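Local structure of MSHA biogenesis protein MshE (Vibrio cholerae, 5HTL) at residues 55-69 and 129-143. The protein probably takes part in MSHA pilus biogenesis and binds the second messenger cyclic di-GMP through its N-terminal MshEN domain. Residues are numbered along the deposited sequence; the frame is centred on the assembly and turned at random.
Sequences LNFLAQQLSLPVIDL and FVIAPEKQLVDGFDR. With C2E (9,9'-[(2R,3R,3aS,5S,7aR,9R,10R,10aS,12S,14aR)-3,5,10,12-tetrahydroxy-5,12-dioxidooctahydro-2H,7H-difuro[3,2-d:3',2'-j][1,3,7,9,2,8]tetraoxadiphosphacyclododecine-2,9-diyl]bis(2-amino-1,9-dihydro-6H-purin-6-one)), chain C.
Just past a single parallel β-bridge of V66 with I131, the carboxamide of Q136 uses both its ends on neighbouring residues, D68 and L69, clasping the tail of 55-69 to helix 134-144. Q136 OE1 accepts a bond from L69 N at 2.8 Å, with the donor above its carbonyl plane, while Q136 NE2 gives one to D68 OD1 at 3.0 Å. Carboxylate and amide planes are only 15° apart, yet the bond is well bent and meets OD1 from above the carboxylate; D68 OD1 is also hydrogen-bonded to S70 OG, its stronger partner. Through the bridge, the linker leaving helix 51-62 runs alongside edge strand 126-131 of the MshEN domain. I131 N donates to P65 O at 3.1 Å, and I131 O accepts from I67 N at 2.9 Å. Helix 55-62 runs nearly antiparallel to strand 129-131 (158°); the Schellman motif at S63 turns the chain so that the linker runs parallel to the strand. I131 packs between the helix and the linker. Its CG1, anti to the backbone N (chi1 -169°), sends the longer branch past L55, whose CD1 lies 3.7 Å from I131 CG1; the shorter branch crosses L64 at about a right angle, I131 CG2 to L64 CD1 3.5 Å, and also meets A59 CB. One residue earlier, V130 CG1 touches the ring of P65 and V130 CG2 meets CD1 of I67; G36 of the second subunit packs on both V130 and I67. Both helix 51-62 and the linker reach cyclic di-GMP: L58 packs its isobutyl group against a guanine of one molecule, and S63, L64 and P65 touch another. On the first, Q61 OE1 accepts the ribose hydroxyl O2A at 2.7 Å and Q61 NE2 donates to phosphate oxygen O2P at 2.8 Å.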
ATOM      1  N   LEU A  55     -10.540  11.376   2.536  1.00 17.25           N
ATOM      2  CA  LEU A  55      -9.240  11.166   1.909  1.00 20.50           C
ATOM      3  C   LEU A  55      -8.225  10.604   2.910  1.00 14.20           C
ATOM      4  O   LEU A  55      -7.572   9.574   2.662  1.00 16.34           O
ATOM      5  CB  LEU A  55      -8.744  12.507   1.356  1.00 24.57           C
ATOM      6  CG  LEU A  55      -7.376  12.604   0.680  1.00 25.91           C
ATOM      7  CD1 LEU A  55      -7.460  12.175  -0.762  1.00 22.31           C
ATOM      8  CD2 LEU A  55      -6.870  14.021   0.760  1.00 27.12           C
ATOM      9  N   ASN A  56      -8.118  11.265   4.056  1.00 15.53           N
ATOM     10  CA  ASN A  56      -7.145  10.881   5.062  1.00 13.43           C
ATOM     11  C   ASN A  56      -7.415   9.500   5.668  1.00 14.42           C
ATOM     12  O   ASN A  56      -6.488   8.739   5.937  1.00 16.05           O
ATOM     13  CB  ASN A  56      -7.073  11.942   6.169  1.00 18.40           C
ATOM     14  CG  ASN A  56      -6.460  13.249   5.690  1.00 24.54           C
ATOM     15  OD1 ASN A  56      -5.637  13.269   4.776  1.00 27.51           O
ATOM     16  ND2 ASN A  56      -6.865  14.351   6.312  1.00 22.05           N
ATOM     17  N   PHE A  57      -8.683   9.171   5.887  1.00 17.40           N
ATOM     18  CA  PHE A  57      -9.006   7.886   6.498  1.00 14.78           C
ATOM     19  C   PHE A  57      -9.070   6.714   5.528  1.00 14.81           C
ATOM     20  O   PHE A  57      -8.801   5.580   5.928  1.00 14.36           O
ATOM     21  CB  PHE A  57     -10.222   8.003   7.423  1.00 13.86           C
ATOM     22  CG  PHE A  57      -9.921   8.795   8.651  1.00 16.87           C
ATOM     23  CD1 PHE A  57      -9.226   8.216   9.690  1.00 18.04           C
ATOM     24  CD2 PHE A  57     -10.248  10.129   8.732  1.00 16.48           C
ATOM     25  CE1 PHE A  57      -8.911   8.940  10.820  1.00 24.31           C
ATOM     26  CE2 PHE A  57      -9.922  10.866   9.856  1.00 23.27           C
ATOM     27  CZ  PHE A  57      -9.253  10.266  10.894  1.00 22.45           C
ATOM     28  N   LEU A  58      -9.382   6.978   4.261  1.00 13.80           N
ATOM     29  CA  LEU A  58      -9.188   5.962   3.225  1.00 13.46           C
ATOM     30  C   LEU A  58      -7.703   5.615   3.145  1.00 13.88           C
ATOM     31  O   LEU A  58      -7.330   4.447   3.069  1.00 13.05           O
ATOM     32  CB  LEU A  58      -9.681   6.466   1.871  1.00 15.15           C
ATOM     33  CG  LEU A  58     -11.187   6.404   1.637  1.00 21.29           C
ATOM     34  CD1 LEU A  58     -11.556   7.054   0.307  1.00 21.08           C
ATOM     35  CD2 LEU A  58     -11.678   4.963   1.689  1.00 20.78           C
ATOM     36  N   ALA A  59      -6.850   6.634   3.195  1.00 15.27           N
ATOM     37  CA  ALA A  59      -5.410   6.408   3.192  1.00 13.42           C
ATOM     38  C   ALA A  59      -4.982   5.541   4.375  1.00 14.26           C
ATOM     39  O   ALA A  59      -4.206   4.598   4.220  1.00 14.78           O
ATOM     40  CB  ALA A  59      -4.654   7.721   3.179  1.00 17.19           C
ATOM     41  N   GLN A  60      -5.484   5.846   5.564  1.00 14.69           N
ATOM     42  CA  GLN A  60      -5.167   5.023   6.725  1.00 14.91           C
ATOM     43  C   GLN A  60      -5.686   3.588   6.555  1.00 14.45           C
ATOM     44  O   GLN A  60      -4.964   2.620   6.799  1.00 15.29           O
ATOM     45  CB  GLN A  60      -5.743   5.658   7.993  1.00 15.63           C
ATOM     46  CG  GLN A  60      -5.479   4.856   9.250  1.00 17.85           C
ATOM     47  CD  GLN A  60      -5.846   5.613  10.512  1.00 29.53           C
ATOM     48  OE1 GLN A  60      -6.103   6.816  10.475  1.00 31.63           O
ATOM     49  NE2 GLN A  60      -5.862   4.912  11.640  1.00 36.80           N
ATOM     50  N   GLN A  61      -6.938   3.459   6.133  1.00 12.78           N
ATOM     51  CA  GLN A  61      -7.538   2.145   5.905  1.00 11.82           C
ATOM     52  C   GLN A  61      -6.734   1.267   4.951  1.00 12.24           C
ATOM     53  O   GLN A  61      -6.544   0.066   5.189  1.00 14.61           O
ATOM     54  CB  GLN A  61      -8.951   2.308   5.353  1.00 14.08           C
ATOM     55  CG  GLN A  61      -9.652   0.974   5.155  1.00 13.41           C
ATOM     56  CD  GLN A  61     -10.944   1.079   4.383  1.00 11.04           C
ATOM     57  OE1 GLN A  61     -11.006   1.732   3.337  1.00 14.70           O
ATOM     58  NE2 GLN A  61     -11.989   0.426   4.888  1.00 12.97           N
ATOM     59  N   LEU A  62      -6.284   1.863   3.847  1.00 11.05           N
ATOM     60  CA  LEU A  62      -5.581   1.139   2.800  1.00 12.14           C
ATOM     61  C   LEU A  62      -4.064   1.087   2.984  1.00 11.04           C
ATOM     62  O   LEU A  62      -3.355   0.527   2.142  1.00 12.45           O
ATOM     63  CB  LEU A  62      -5.925   1.758   1.448  1.00 13.04           C
ATOM     64  CG  LEU A  62      -7.426   1.786   1.137  1.00 13.51           C
ATOM     65  CD1 LEU A  62      -7.670   2.500  -0.199  1.00 14.47           C
ATOM     66  CD2 LEU A  62      -7.991   0.355   1.143  1.00 14.43           C
ATOM     67  N   SER A  63      -3.598   1.684   4.082  1.00 11.62           N
ATOM     68  CA  SER A  63      -2.171   1.737   4.434  1.00 15.27           C
ATOM     69  C   SER A  63      -1.324   2.347   3.318  1.00 12.49           C
ATOM     70  O   SER A  63      -0.385   1.732   2.812  1.00 12.84           O
ATOM     71  CB  SER A  63      -1.648   0.349   4.803  1.00 21.97           C
ATOM     72  OG  SER A  63      -0.465   0.457   5.560  1.00 32.92           O
ATOM     73  N   LEU A  64      -1.693   3.553   2.905  1.00 13.76           N
ATOM     74  CA  LEU A  64      -0.949   4.240   1.862  1.00 11.11           C
ATOM     75  C   LEU A  64      -0.897   5.713   2.197  1.00 11.43           C
ATOM     76  O   LEU A  64      -1.662   6.188   3.036  1.00 14.27           O
ATOM     77  CB  LEU A  64      -1.532   3.962   0.477  1.00 15.05           C
ATOM     78  CG  LEU A  64      -3.015   4.197   0.251  1.00 13.42           C
ATOM     79  CD1 LEU A  64      -3.342   5.685   0.096  1.00 15.89           C
ATOM     80  CD2 LEU A  64      -3.529   3.391  -0.960  1.00 18.15           C
ATOM     81  N   PRO A  65       0.023   6.443   1.565  1.00 11.81           N
ATOM     82  CA  PRO A  65       0.092   7.862   1.899  1.00 11.96           C
ATOM     83  C   PRO A  65      -0.795   8.746   1.033  1.00  9.34           C
ATOM     84  O   PRO A  65      -1.062   8.434  -0.135  1.00 11.19           O
ATOM     85  CB  PRO A  65       1.555   8.212   1.623  1.00 15.14           C
ATOM     86  CG  PRO A  65       1.983   7.260   0.601  1.00 17.38           C
ATOM     87  CD  PRO A  65       1.184   5.997   0.781  1.00 12.85           C
ATOM     88  N   VAL A  66      -1.213   9.868   1.606  1.00 10.97           N
ATOM     89  CA  VAL A  66      -1.790  10.972   0.856  1.00 11.02           C
ATOM     90  C   VAL A  66      -0.641  11.817   0.323  1.00 11.98           C
ATOM     91  O   VAL A  66       0.307  12.113   1.061  1.00 16.02           O
ATOM     92  CB  VAL A  66      -2.653  11.867   1.767  1.00 13.44           C
ATOM     93  CG1 VAL A  66      -3.227  13.028   0.986  1.00 18.93           C
ATOM     94  CG2 VAL A  66      -3.756  11.065   2.428  1.00 17.93           C
ATOM     95  N   ILE A  67      -0.695  12.196  -0.949  1.00 12.11           N
ATOM     96  CA  ILE A  67       0.290  13.145  -1.462  1.00 13.08           C
ATOM     97  C   ILE A  67      -0.357  14.463  -1.835  1.00 11.98           C
ATOM     98  O   ILE A  67      -1.552  14.522  -2.144  1.00 13.69           O
ATOM     99  CB  ILE A  67       1.085  12.597  -2.684  1.00 12.69           C
ATOM    100  CG1 ILE A  67       0.163  12.276  -3.863  1.00 12.06           C
ATOM    101  CG2 ILE A  67       1.906  11.381  -2.259  1.00 13.95           C
ATOM    102  CD1 ILE A  67       0.906  12.151  -5.182  1.00 13.78           C
ATOM    103  N   ASP A  68       0.444  15.519  -1.772  1.00 13.34           N
ATOM    104  CA  ASP A  68       0.051  16.800  -2.334  1.00 12.68           C
ATOM    105  C   ASP A  68       0.584  16.836  -3.756  1.00 11.99           C
ATOM    106  O   ASP A  68       1.731  17.224  -3.995  1.00 13.42           O
ATOM    107  CB  ASP A  68       0.644  17.945  -1.516  1.00 13.19           C
ATOM    108  CG  ASP A  68       0.254  19.306  -2.049  1.00 17.87           C
ATOM    109  OD1 ASP A  68      -0.407  19.386  -3.111  1.00 17.24           O
ATOM    110  OD2 ASP A  68       0.628  20.310  -1.403  1.00 21.58           O
ATOM    111  N   LEU A  69      -0.253  16.443  -4.703  1.00 13.82           N
ATOM    112  CA  LEU A  69       0.180  16.304  -6.078  1.00 13.69           C
ATOM    113  C   LEU A  69       0.508  17.660  -6.737  1.00 16.93           C
ATOM    114  O   LEU A  69       1.215  17.714  -7.737  1.00 22.93           O
ATOM    115  CB  LEU A  69      -0.878  15.518  -6.850  1.00 15.16           C
ATOM    116  CG  LEU A  69      -0.571  15.106  -8.279  1.00 17.38           C
ATOM    117  CD1 LEU A  69       0.766  14.370  -8.385  1.00 18.25           C
ATOM    118  CD2 LEU A  69      -1.715  14.243  -8.799  1.00 18.70           C
ATOM    119  N   PHE A 129       0.812   2.346  -4.794  1.00 13.48           N
ATOM    120  CA  PHE A 129      -0.301   3.298  -4.862  1.00 13.03           C
ATOM    121  C   PHE A 129      -0.214   4.390  -3.812  1.00 14.37           C
ATOM    122  O   PHE A 129       0.182   4.150  -2.671  1.00 12.96           O
ATOM    123  CB  PHE A 129      -1.657   2.595  -4.717  1.00 16.13           C
ATOM    124  CG  PHE A 129      -1.979   1.646  -5.835  1.00 19.73           C
ATOM    125  CD1 PHE A 129      -2.207   2.112  -7.117  1.00 21.72           C
ATOM    126  CD2 PHE A 129      -2.068   0.283  -5.593  1.00 27.39           C
ATOM    127  CE1 PHE A 129      -2.515   1.228  -8.151  1.00 25.14           C
ATOM    128  CE2 PHE A 129      -2.371  -0.600  -6.614  1.00 24.84           C
ATOM    129  CZ  PHE A 129      -2.593  -0.125  -7.892  1.00 24.87           C
ATOM    130  N   VAL A 130      -0.603   5.592  -4.208  1.00 10.87           N
ATOM    131  CA  VAL A 130      -0.778   6.705  -3.292  1.00 10.91           C
ATOM    132  C   VAL A 130      -2.092   7.384  -3.654  1.00  9.89           C
ATOM    133  O   VAL A 130      -2.603   7.218  -4.760  1.00 11.21           O
ATOM    134  CB  VAL A 130       0.406   7.702  -3.345  1.00 12.34           C
ATOM    135  CG1 VAL A 130       1.741   6.990  -3.077  1.00 13.78           C
ATOM    136  CG2 VAL A 130       0.463   8.421  -4.672  1.00 12.96           C
ATOM    137  N   ILE A 131      -2.669   8.106  -2.711  1.00 10.10           N
ATOM    138  CA  ILE A 131      -3.933   8.790  -2.951  1.00 10.32           C
ATOM    139  C   ILE A 131      -3.720  10.307  -3.075  1.00 10.43           C
ATOM    140  O   ILE A 131      -2.875  10.896  -2.379  1.00 11.47           O
ATOM    141  CB  ILE A 131      -4.987   8.420  -1.857  1.00 11.63           C
ATOM    142  CG1 ILE A 131      -6.385   8.910  -2.246  1.00 16.17           C
ATOM    143  CG2 ILE A 131      -4.592   8.954  -0.492  1.00 14.10           C
ATOM    144  CD1 ILE A 131      -7.490   8.386  -1.335  1.00 15.22           C
ATOM    145  N   ALA A 132      -4.464  10.931  -3.981  1.00 12.87           N
ATOM    146  CA  ALA A 132      -4.453  12.383  -4.104  1.00 12.74           C
ATOM    147  C   ALA A 132      -5.882  12.852  -4.331  1.00 13.33           C
ATOM    148  O   ALA A 132      -6.713  12.086  -4.814  1.00 13.86           O
ATOM    149  CB  ALA A 132      -3.554  12.803  -5.264  1.00 17.30           C
ATOM    150  N   PRO A 133      -6.186  14.109  -3.978  1.00 13.40           N
ATOM    151  CA  PRO A 133      -7.513  14.639  -4.311  1.00 13.53           C
ATOM    152  C   PRO A 133      -7.782  14.638  -5.812  1.00 11.73           C
ATOM    153  O   PRO A 133      -6.877  14.875  -6.627  1.00 12.40           O
ATOM    154  CB  PRO A 133      -7.453  16.078  -3.793  1.00 16.33           C
ATOM    155  CG  PRO A 133      -6.402  16.046  -2.728  1.00 16.43           C
ATOM    156  CD  PRO A 133      -5.384  15.061  -3.188  1.00 16.05           C
ATOM    157  N   GLU A 134      -9.029  14.361  -6.180  1.00 13.26           N
ATOM    158  CA  GLU A 134      -9.398  14.279  -7.587  1.00 14.84           C
ATOM    159  C   GLU A 134      -9.083  15.562  -8.345  1.00 12.84           C
ATOM    160  O   GLU A 134      -8.606  15.508  -9.478  1.00 13.40           O
ATOM    161  CB  GLU A 134     -10.872  13.900  -7.728  1.00 17.11           C
ATOM    162  CG  GLU A 134     -11.282  13.490  -9.122  1.00 26.00           C
ATOM    163  CD  GLU A 134     -12.682  12.912  -9.138  1.00 37.41           C
ATOM    164  OE1 GLU A 134     -12.854  11.768  -8.667  1.00 40.84           O
ATOM    165  OE2 GLU A 134     -13.605  13.609  -9.604  1.00 43.47           O
ATOM    166  N   LYS A 135      -9.307  16.711  -7.708  1.00 14.24           N
ATOM    167  CA  LYS A 135      -9.023  17.995  -8.354  1.00 15.32           C
ATOM    168  C   LYS A 135      -7.551  18.077  -8.723  1.00 13.23           C
ATOM    169  O   LYS A 135      -7.198  18.520  -9.816  1.00 15.51           O
ATOM    170  CB  LYS A 135      -9.397  19.165  -7.442  1.00 18.32           C
ATOM    171  CG  LYS A 135      -9.268  20.534  -8.114  1.00 28.70           C
ATOM    172  CD  LYS A 135      -9.558  21.677  -7.145  1.00 37.66           C
ATOM    173  CE  LYS A 135      -9.632  23.026  -7.860  1.00 45.03           C
ATOM    174  NZ  LYS A 135      -9.861  24.160  -6.911  1.00 51.54           N
ATOM    175  N   GLN A 136      -6.684  17.616  -7.827  1.00 13.85           N
ATOM    176  CA  GLN A 136      -5.252  17.629  -8.105  1.00 14.70           C
ATOM    177  C   GLN A 136      -4.836  16.682  -9.218  1.00 14.57           C
ATOM    178  O   GLN A 136      -3.930  16.999  -9.994  1.00 14.10           O
ATOM    179  CB  GLN A 136      -4.460  17.325  -6.846  1.00 12.90           C
ATOM    180  CG  GLN A 136      -4.531  18.437  -5.823  1.00 14.11           C
ATOM    181  CD  GLN A 136      -3.535  18.230  -4.721  1.00 15.11           C
ATOM    182  OE1 GLN A 136      -3.011  17.129  -4.558  1.00 14.81           O
ATOM    183  NE2 GLN A 136      -3.261  19.280  -3.954  1.00 21.89           N
ATOM    184  N   LEU A 137      -5.488  15.522  -9.291  1.00 12.53           N
ATOM    185  CA  LEU A 137      -5.258  14.563 -10.369  1.00 14.26           C
ATOM    186  C   LEU A 137      -5.586  15.191 -11.719  1.00 13.52           C
ATOM    187  O   LEU A 137      -4.808  15.091 -12.673  1.00 16.11           O
ATOM    188  CB  LEU A 137      -6.127  13.314 -10.185  1.00 18.27           C
ATOM    189  CG  LEU A 137      -5.536  11.952  -9.806  1.00 28.76           C
ATOM    190  CD1 LEU A 137      -4.074  11.785 -10.229  1.00 23.73           C
ATOM    191  CD2 LEU A 137      -5.726  11.667  -8.324  1.00 25.73           C
ATOM    192  N   VAL A 138      -6.748  15.829 -11.804  1.00 13.05           N
ATOM    193  CA  VAL A 138      -7.185  16.433 -13.054  1.00 15.89           C
ATOM    194  C   VAL A 138      -6.257  17.580 -13.463  1.00 15.72           C
ATOM    195  O   VAL A 138      -5.878  17.688 -14.634  1.00 15.93           O
ATOM    196  CB  VAL A 138      -8.647  16.863 -12.969  1.00 16.08           C
ATOM    197  CG1 VAL A 138      -9.050  17.658 -14.218  1.00 21.24           C
ATOM    198  CG2 VAL A 138      -9.529  15.631 -12.803  1.00 18.07           C
ATOM    199  N   ASP A 139      -5.850  18.407 -12.498  1.00 14.25           N
ATOM    200  CA  ASP A 139      -4.853  19.437 -12.784  1.00 16.57           C
ATOM    201  C   ASP A 139      -3.567  18.790 -13.296  1.00 16.37           C
ATOM    202  O   ASP A 139      -2.921  19.310 -14.198  1.00 17.39           O
ATOM    203  CB  ASP A 139      -4.546  20.276 -11.544  1.00 17.62           C
ATOM    204  CG  ASP A 139      -5.665  21.225 -11.179  1.00 25.45           C
ATOM    205  OD1 ASP A 139      -5.685  21.680 -10.013  1.00 28.83           O
ATOM    206  OD2 ASP A 139      -6.513  21.524 -12.046  1.00 27.99           O
ATOM    207  N   GLY A 140      -3.199  17.650 -12.716  1.00 14.00           N
ATOM    208  CA  GLY A 140      -2.030  16.912 -13.155  1.00 14.21           C
ATOM    209  C   GLY A 140      -2.146  16.463 -14.600  1.00 14.17           C
ATOM    210  O   GLY A 140      -1.210  16.641 -15.379  1.00 16.03           O
ATOM    211  N   PHE A 141      -3.292  15.897 -14.980  1.00 14.89           N
ATOM    212  CA  PHE A 141      -3.526  15.501 -16.373  1.00 13.83           C
ATOM    213  C   PHE A 141      -3.321  16.670 -17.331  1.00 16.00           C
ATOM    214  O   PHE A 141      -2.743  16.503 -18.405  1.00 20.92           O
ATOM    215  CB  PHE A 141      -4.943  14.938 -16.554  1.00 15.67           C
ATOM    216  CG  PHE A 141      -5.227  13.711 -15.724  1.00 14.42           C
ATOM    217  CD1 PHE A 141      -6.505  13.493 -15.222  1.00 13.96           C
ATOM    218  CD2 PHE A 141      -4.231  12.781 -15.454  1.00 14.54           C
ATOM    219  CE1 PHE A 141      -6.790  12.363 -14.449  1.00 13.60           C
ATOM    220  CE2 PHE A 141      -4.509  11.648 -14.675  1.00 15.46           C
ATOM    221  CZ  PHE A 141      -5.789  11.445 -14.181  1.00 14.03           C
ATOM    222  N   ASP A 142      -3.799  17.843 -16.936  1.00 16.49           N
ATOM    223  CA  ASP A 142      -3.714  19.036 -17.776  1.00 20.29           C
ATOM    224  C   ASP A 142      -2.274  19.521 -17.900  1.00 23.22           C
ATOM    225  O   ASP A 142      -1.878  20.110 -18.914  1.00 23.35           O
ATOM    226  CB  ASP A 142      -4.598  20.143 -17.196  1.00 19.32           C
ATOM    227  CG  ASP A 142      -6.070  19.781 -17.210  1.00 28.07           C
ATOM    228  OD1 ASP A 142      -6.465  18.936 -18.041  1.00 34.06           O
ATOM    229  OD2 ASP A 142      -6.835  20.343 -16.395  1.00 31.41           O
ATOM    230  N   ARG A 143      -1.499  19.238 -16.862  1.00 22.00           N
ATOM    231  CA  ARG A 143      -0.138  19.723 -16.689  1.00 26.55           C
ATOM    232  C   ARG A 143       0.892  18.824 -17.369  1.00 28.31           C
ATOM    233  O   ARG A 143       1.858  19.310 -17.975  1.00 27.31           O
ATOM    234  CB  ARG A 143       0.149  19.798 -15.181  1.00 25.22           C
ATOM    235  CG  ARG A 143       1.525  20.260 -14.771  1.00 31.41           C
ATOM    236  CD  ARG A 143       1.498  20.773 -13.334  1.00 28.92           C
ATOM    237  NE  ARG A 143       1.618  19.713 -12.329  1.00 28.60           N
ATOM    238  CZ  ARG A 143       0.710  19.445 -11.392  1.00 24.39           C
ATOM    239  NH1 ARG A 143      -0.408  20.149 -11.319  1.00 28.96           N
ATOM    240  NH2 ARG A 143       0.920  18.464 -10.526  1.00 27.18           N
TER
HETATM  241  P1  C2E C 201     -14.974  -1.483   3.505  1.00 14.03           P
HETATM  242  O2P C2E C 201     -14.652  -0.328   4.422  1.00 13.94           O
HETATM  243  O1P C2E C 201     -14.249  -2.754   3.894  1.00 16.88           O
HETATM  244  O5' C2E C 201     -16.539  -1.699   3.527  1.00 14.37           O
HETATM  245  C5' C2E C 201     -17.259  -2.574   2.704  1.00 15.21           C
HETATM  246  C4' C2E C 201     -18.706  -2.394   2.748  1.00 14.67           C
HETATM  247  O4' C2E C 201     -19.202  -2.646   4.027  1.00 15.97           O
HETATM  248  C3' C2E C 201     -19.105  -0.979   2.429  1.00 14.50           C
HETATM  249  O3' C2E C 201     -19.403  -0.859   1.059  1.00 16.32           O
HETATM  250  C2' C2E C 201     -20.175  -0.719   3.285  1.00 17.23           C
HETATM  251  O2' C2E C 201     -21.428  -0.987   2.619  1.00 22.47           O
HETATM  252  C1' C2E C 201     -20.011  -1.597   4.469  1.00 16.92           C
HETATM  253  N9  C2E C 201     -19.315  -0.927   5.524  1.00 18.02           N
HETATM  254  C8  C2E C 201     -18.261  -0.127   5.664  1.00 14.47           C
HETATM  255  N7  C2E C 201     -18.135   0.103   6.977  1.00 14.75           N
HETATM  256  C5  C2E C 201     -19.120  -0.565   7.649  1.00 13.99           C
HETATM  257  C6  C2E C 201     -19.418  -0.657   9.013  1.00 14.74           C
HETATM  258  O6  C2E C 201     -18.674  -0.001   9.927  1.00 16.61           O
HETATM  259  N1  C2E C 201     -20.463  -1.397   9.403  1.00 16.03           N
HETATM  260  C2  C2E C 201     -21.196  -2.047   8.495  1.00 18.21           C
HETATM  261  N2  C2E C 201     -22.299  -2.820   8.975  1.00 20.60           N
HETATM  262  N3  C2E C 201     -20.947  -1.994   7.168  1.00 18.72           N
HETATM  263  C4  C2E C 201     -19.912  -1.257   6.707  1.00 19.09           C
HETATM  264  P11 C2E C 201     -19.023   0.458   0.247  1.00 15.54           P
HETATM  265  O21 C2E C 201     -19.633   0.405  -1.144  1.00 19.21           O
HETATM  266  O11 C2E C 201     -19.616   1.624   0.981  1.00 17.09           O
HETATM  267  O5A C2E C 201     -17.481   0.699   0.231  1.00 15.47           O
HETATM  268  C5A C2E C 201     -16.586  -0.212  -0.387  1.00 16.05           C
HETATM  269  C4A C2E C 201     -15.196  -0.062  -0.042  1.00 14.38           C
HETATM  270  O4A C2E C 201     -14.677   1.200  -0.588  1.00 15.17           O
HETATM  271  C3A C2E C 201     -14.966   0.045   1.415  1.00 14.24           C
HETATM  272  O3A C2E C 201     -14.548  -1.165   2.015  1.00 12.77           O
HETATM  273  C2A C2E C 201     -13.942   1.095   1.585  1.00 14.51           C
HETATM  274  O2A C2E C 201     -12.655   0.622   1.564  1.00 16.93           O
HETATM  275  C1A C2E C 201     -14.113   2.004   0.421  1.00 15.72           C
HETATM  276  N91 C2E C 201     -15.000   3.151   0.561  1.00 12.87           N
HETATM  277  C81 C2E C 201     -16.075   3.300   1.360  1.00 14.33           C
HETATM  278  N71 C2E C 201     -16.633   4.505   1.144  1.00 15.13           N
HETATM  279  C51 C2E C 201     -15.912   5.135   0.186  1.00 14.54           C
HETATM  280  C61 C2E C 201     -15.984   6.371  -0.466  1.00 21.69           C
HETATM  281  O61 C2E C 201     -16.977   7.294  -0.181  1.00 19.54           O
HETATM  282  N11 C2E C 201     -15.076   6.678  -1.390  1.00 19.21           N
HETATM  283  C21 C2E C 201     -14.105   5.826  -1.706  1.00 18.58           C
HETATM  284  N21 C2E C 201     -13.193   6.249  -2.692  1.00 20.78           N
HETATM  285  N31 C2E C 201     -13.992   4.627  -1.123  1.00 17.71           N
HETATM  286  C41 C2E C 201     -14.889   4.270  -0.178  1.00 16.21           C